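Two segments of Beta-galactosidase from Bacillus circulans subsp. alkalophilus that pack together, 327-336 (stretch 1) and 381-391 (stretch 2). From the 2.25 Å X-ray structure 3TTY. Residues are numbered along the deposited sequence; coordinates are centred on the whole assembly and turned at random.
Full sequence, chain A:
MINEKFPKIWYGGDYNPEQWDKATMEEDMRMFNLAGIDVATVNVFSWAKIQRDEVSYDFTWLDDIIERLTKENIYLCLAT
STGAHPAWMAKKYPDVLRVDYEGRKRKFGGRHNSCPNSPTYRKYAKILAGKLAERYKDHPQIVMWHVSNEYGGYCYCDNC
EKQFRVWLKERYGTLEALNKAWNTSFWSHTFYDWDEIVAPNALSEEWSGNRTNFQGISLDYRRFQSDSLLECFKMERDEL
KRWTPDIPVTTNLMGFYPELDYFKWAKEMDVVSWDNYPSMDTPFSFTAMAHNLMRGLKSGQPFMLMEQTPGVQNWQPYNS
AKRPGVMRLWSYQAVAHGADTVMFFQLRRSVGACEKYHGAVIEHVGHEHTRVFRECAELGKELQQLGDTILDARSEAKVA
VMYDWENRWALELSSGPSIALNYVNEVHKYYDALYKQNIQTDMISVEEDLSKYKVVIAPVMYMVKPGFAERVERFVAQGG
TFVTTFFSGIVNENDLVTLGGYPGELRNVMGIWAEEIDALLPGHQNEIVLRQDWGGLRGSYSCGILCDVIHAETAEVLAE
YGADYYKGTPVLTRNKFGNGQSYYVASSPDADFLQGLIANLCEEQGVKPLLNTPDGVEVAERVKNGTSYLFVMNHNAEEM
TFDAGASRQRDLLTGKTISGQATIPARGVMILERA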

# COMPACT_ATOMS: atom_id res chain seq x y z
N MET A 327 26.64 21.98 3.35
CA MET A 327 26.63 22.20 1.91
C MET A 327 28.07 22.18 1.38
O MET A 327 28.35 21.58 0.34
CB MET A 327 25.94 23.53 1.59
CG MET A 327 25.76 23.83 0.09
SD MET A 327 27.28 24.33 -0.74
CE MET A 327 27.65 25.84 0.16
N ARG A 328 28.98 22.80 2.13
CA ARG A 328 30.39 22.84 1.75
C ARG A 328 31.05 21.45 1.86
O ARG A 328 31.78 21.03 0.97
CB ARG A 328 31.13 23.84 2.63
CG ARG A 328 32.62 23.97 2.37
CD ARG A 328 33.13 25.13 3.19
NE ARG A 328 34.57 25.33 3.11
CZ ARG A 328 35.44 24.75 3.92
NH1 ARG A 328 35.03 23.92 4.87
NH2 ARG A 328 36.74 25.00 3.79
N LEU A 329 30.78 20.76 2.97
CA LEU A 329 31.25 19.39 3.19
C LEU A 329 30.93 18.50 1.99
O LEU A 329 31.81 17.86 1.42
CB LEU A 329 30.57 18.80 4.43
CG LEU A 329 31.34 17.94 5.42
CD1 LEU A 329 30.40 16.96 6.09
CD2 LEU A 329 32.52 17.20 4.80
N TRP A 330 29.65 18.48 1.62
CA TRP A 330 29.15 17.60 0.56
C TRP A 330 29.59 18.00 -0.85
O TRP A 330 29.60 17.16 -1.75
CB TRP A 330 27.62 17.49 0.64
CG TRP A 330 27.14 16.78 1.86
CD1 TRP A 330 27.91 16.29 2.86
CD2 TRP A 330 25.78 16.47 2.20
NE1 TRP A 330 27.12 15.68 3.81
CE2 TRP A 330 25.81 15.78 3.43
CE3 TRP A 330 24.54 16.71 1.58
CZ2 TRP A 330 24.65 15.33 4.06
CZ3 TRP A 330 23.38 16.26 2.21
CH2 TRP A 330 23.45 15.58 3.44
N SER A 331 29.95 19.27 -1.03
CA SER A 331 30.54 19.73 -2.29
C SER A 331 31.97 19.21 -2.44
O SER A 331 32.33 18.69 -3.49
CB SER A 331 30.56 21.27 -2.39
OG SER A 331 29.26 21.82 -2.28
N TYR A 332 32.79 19.36 -1.39
CA TYR A 332 34.15 18.84 -1.44
C TYR A 332 34.18 17.31 -1.42
O TYR A 332 35.14 16.69 -1.90
CB TYR A 332 35.02 19.41 -0.34
CG TYR A 332 35.45 20.84 -0.60
CD1 TYR A 332 36.20 21.15 -1.73
CD2 TYR A 332 35.11 21.86 0.27
CE1 TYR A 332 36.58 22.46 -2.00
CE2 TYR A 332 35.49 23.16 0.01
CZ TYR A 332 36.22 23.45 -1.12
OH TYR A 332 36.61 24.74 -1.36
N GLN A 333 33.14 16.69 -0.88
CA GLN A 333 33.05 15.24 -0.96
C GLN A 333 32.96 14.82 -2.43
O GLN A 333 33.61 13.86 -2.84
CB GLN A 333 31.88 14.68 -0.15
CG GLN A 333 31.99 13.16 0.08
CD GLN A 333 30.74 12.57 0.69
OE1 GLN A 333 29.62 13.03 0.41
NE2 GLN A 333 30.91 11.55 1.53
N ALA A 334 32.16 15.54 -3.21
CA ALA A 334 32.07 15.26 -4.63
C ALA A 334 33.43 15.45 -5.30
O ALA A 334 33.90 14.57 -6.03
CB ALA A 334 31.04 16.14 -5.28
N VAL A 335 34.07 16.58 -5.03
CA VAL A 335 35.36 16.85 -5.64
C VAL A 335 36.37 15.76 -5.30
O VAL A 335 37.13 15.30 -6.15
CB VAL A 335 35.91 18.22 -5.20
CG1 VAL A 335 37.29 18.47 -5.82
CG2 VAL A 335 34.93 19.33 -5.56
N ALA A 336 36.35 15.34 -4.03
CA ALA A 336 37.23 14.29 -3.52
C ALA A 336 37.10 13.00 -4.33
O ALA A 336 38.05 12.21 -4.40
CB ALA A 336 36.89 14.02 -2.06
N LYS A 381 34.25 31.51 -3.06
CA LYS A 381 35.57 32.12 -2.89
C LYS A 381 36.72 31.10 -2.90
O LYS A 381 37.71 31.28 -3.61
CB LYS A 381 35.61 32.98 -1.62
CG LYS A 381 36.87 33.85 -1.48
CD LYS A 381 36.64 34.95 -0.44
CE LYS A 381 37.87 35.82 -0.22
NZ LYS A 381 37.59 36.94 0.74
N GLU A 382 36.59 30.04 -2.10
CA GLU A 382 37.59 28.97 -2.09
C GLU A 382 37.81 28.37 -3.49
O GLU A 382 38.94 28.17 -3.92
CB GLU A 382 37.19 27.87 -1.10
CG GLU A 382 37.13 28.35 0.35
CD GLU A 382 36.60 27.30 1.30
OE1 GLU A 382 36.03 26.30 0.84
OE2 GLU A 382 36.75 27.49 2.53
N LEU A 383 36.72 28.09 -4.19
CA LEU A 383 36.83 27.54 -5.53
C LEU A 383 37.63 28.46 -6.44
O LEU A 383 38.43 27.99 -7.25
CB LEU A 383 35.45 27.25 -6.12
CG LEU A 383 34.93 25.84 -5.87
CD1 LEU A 383 35.78 25.06 -4.87
CD2 LEU A 383 33.49 25.90 -5.44
N GLN A 384 37.43 29.76 -6.32
CA GLN A 384 38.24 30.71 -7.08
C GLN A 384 39.72 30.59 -6.70
O GLN A 384 40.58 30.56 -7.56
CB GLN A 384 37.75 32.14 -6.87
CG GLN A 384 36.58 32.49 -7.76
CD GLN A 384 35.90 33.76 -7.33
OE1 GLN A 384 36.08 34.21 -6.20
NE2 GLN A 384 35.10 34.35 -8.22
N GLN A 385 39.98 30.49 -5.40
CA GLN A 385 41.34 30.41 -4.89
C GLN A 385 42.04 29.10 -5.28
O GLN A 385 43.26 29.07 -5.41
CB GLN A 385 41.35 30.59 -3.37
CG GLN A 385 40.84 31.95 -2.91
CD GLN A 385 40.60 32.04 -1.40
OE1 GLN A 385 40.45 33.13 -0.85
NE2 GLN A 385 40.57 30.88 -0.73
N LEU A 386 41.27 28.03 -5.47
CA LEU A 386 41.86 26.75 -5.86
C LEU A 386 42.35 26.77 -7.29
O LEU A 386 43.30 26.07 -7.64
CB LEU A 386 40.89 25.59 -5.64
CG LEU A 386 40.58 25.21 -4.20
CD1 LEU A 386 39.52 24.13 -4.17
CD2 LEU A 386 41.84 24.75 -3.46
N GLY A 387 41.72 27.58 -8.13
CA GLY A 387 42.07 27.63 -9.54
C GLY A 387 42.11 26.24 -10.15
O GLY A 387 41.18 25.45 -9.93
N ASP A 388 43.18 25.91 -10.87
CA ASP A 388 43.22 24.67 -11.64
C ASP A 388 43.85 23.50 -10.89
O ASP A 388 44.01 22.43 -11.45
CB ASP A 388 43.97 24.87 -12.96
CG ASP A 388 45.47 25.14 -12.77
OD1 ASP A 388 46.12 25.56 -13.75
OD2 ASP A 388 45.99 24.93 -11.66
N THR A 389 44.20 23.73 -9.62
CA THR A 389 45.03 22.80 -8.86
C THR A 389 44.63 21.32 -8.95
O THR A 389 45.46 20.46 -9.19
CB THR A 389 45.10 23.20 -7.37
OG1 THR A 389 45.49 24.58 -7.25
CG2 THR A 389 46.11 22.34 -6.62
N ILE A 390 43.35 21.04 -8.76
CA ILE A 390 42.85 19.68 -8.62
C ILE A 390 42.41 19.07 -9.95
O ILE A 390 42.34 17.85 -10.11
CB ILE A 390 41.68 19.68 -7.63
CG1 ILE A 390 42.16 20.09 -6.25
CG2 ILE A 390 41.01 18.31 -7.56
CD1 ILE A 390 41.05 20.22 -5.23
N LEU A 391 42.11 19.92 -10.93
CA LEU A 391 41.56 19.44 -12.19
C LEU A 391 42.35 18.25 -12.76
O LEU A 391 43.57 18.17 -12.61
CB LEU A 391 41.50 20.59 -13.19
CG LEU A 391 40.66 21.78 -12.71
CD1 LEU A 391 40.46 22.79 -13.84
CD2 LEU A 391 39.32 21.32 -12.16

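Two helices whose backbones stand well apart can still be joined by a few long side chains, and this pair from Bacillus circulans beta-galactosidase illustrates the principle. Helix 327-336 and helix 381-386 run in roughly the same direction, their axes inclined at 30° and no closer than 13.0 Å. The second helix stops at G387, whose positive phi, a conformation that favours glycine, accompanies a type II' turn from L386 to T389. T389 braces this turn, its OG1 donating to L386 O at 2.7 Å. Beyond it the chain comes nearer the first helix, with V335 CA and I390 CA 8.5 Å apart.

At such spacing, reach matters. R328 extends with its first three chi angles in t and meets E382 in a two-pronged salt bridge: R328 NE donates to E382 OE1 at 2.9 Å and R328 NH2 to E382 OE2 at 2.8 Å, the carboxylate lying near the guanidinium plane. Y332 OH also donates to E382 OE1, at 2.8 Å, so one oxygen serves two donors from successive turns of the helix. The tyrosine ring then continues the contact in apolar fashion, Y332 CE1 lying 4.0 Å from both L383 CD1 and L386 CD1. Farther along, V335 CG1 packs against I390 CG2 at 4.1 Å. Polar contacts thus give way to apolar ones along the helix.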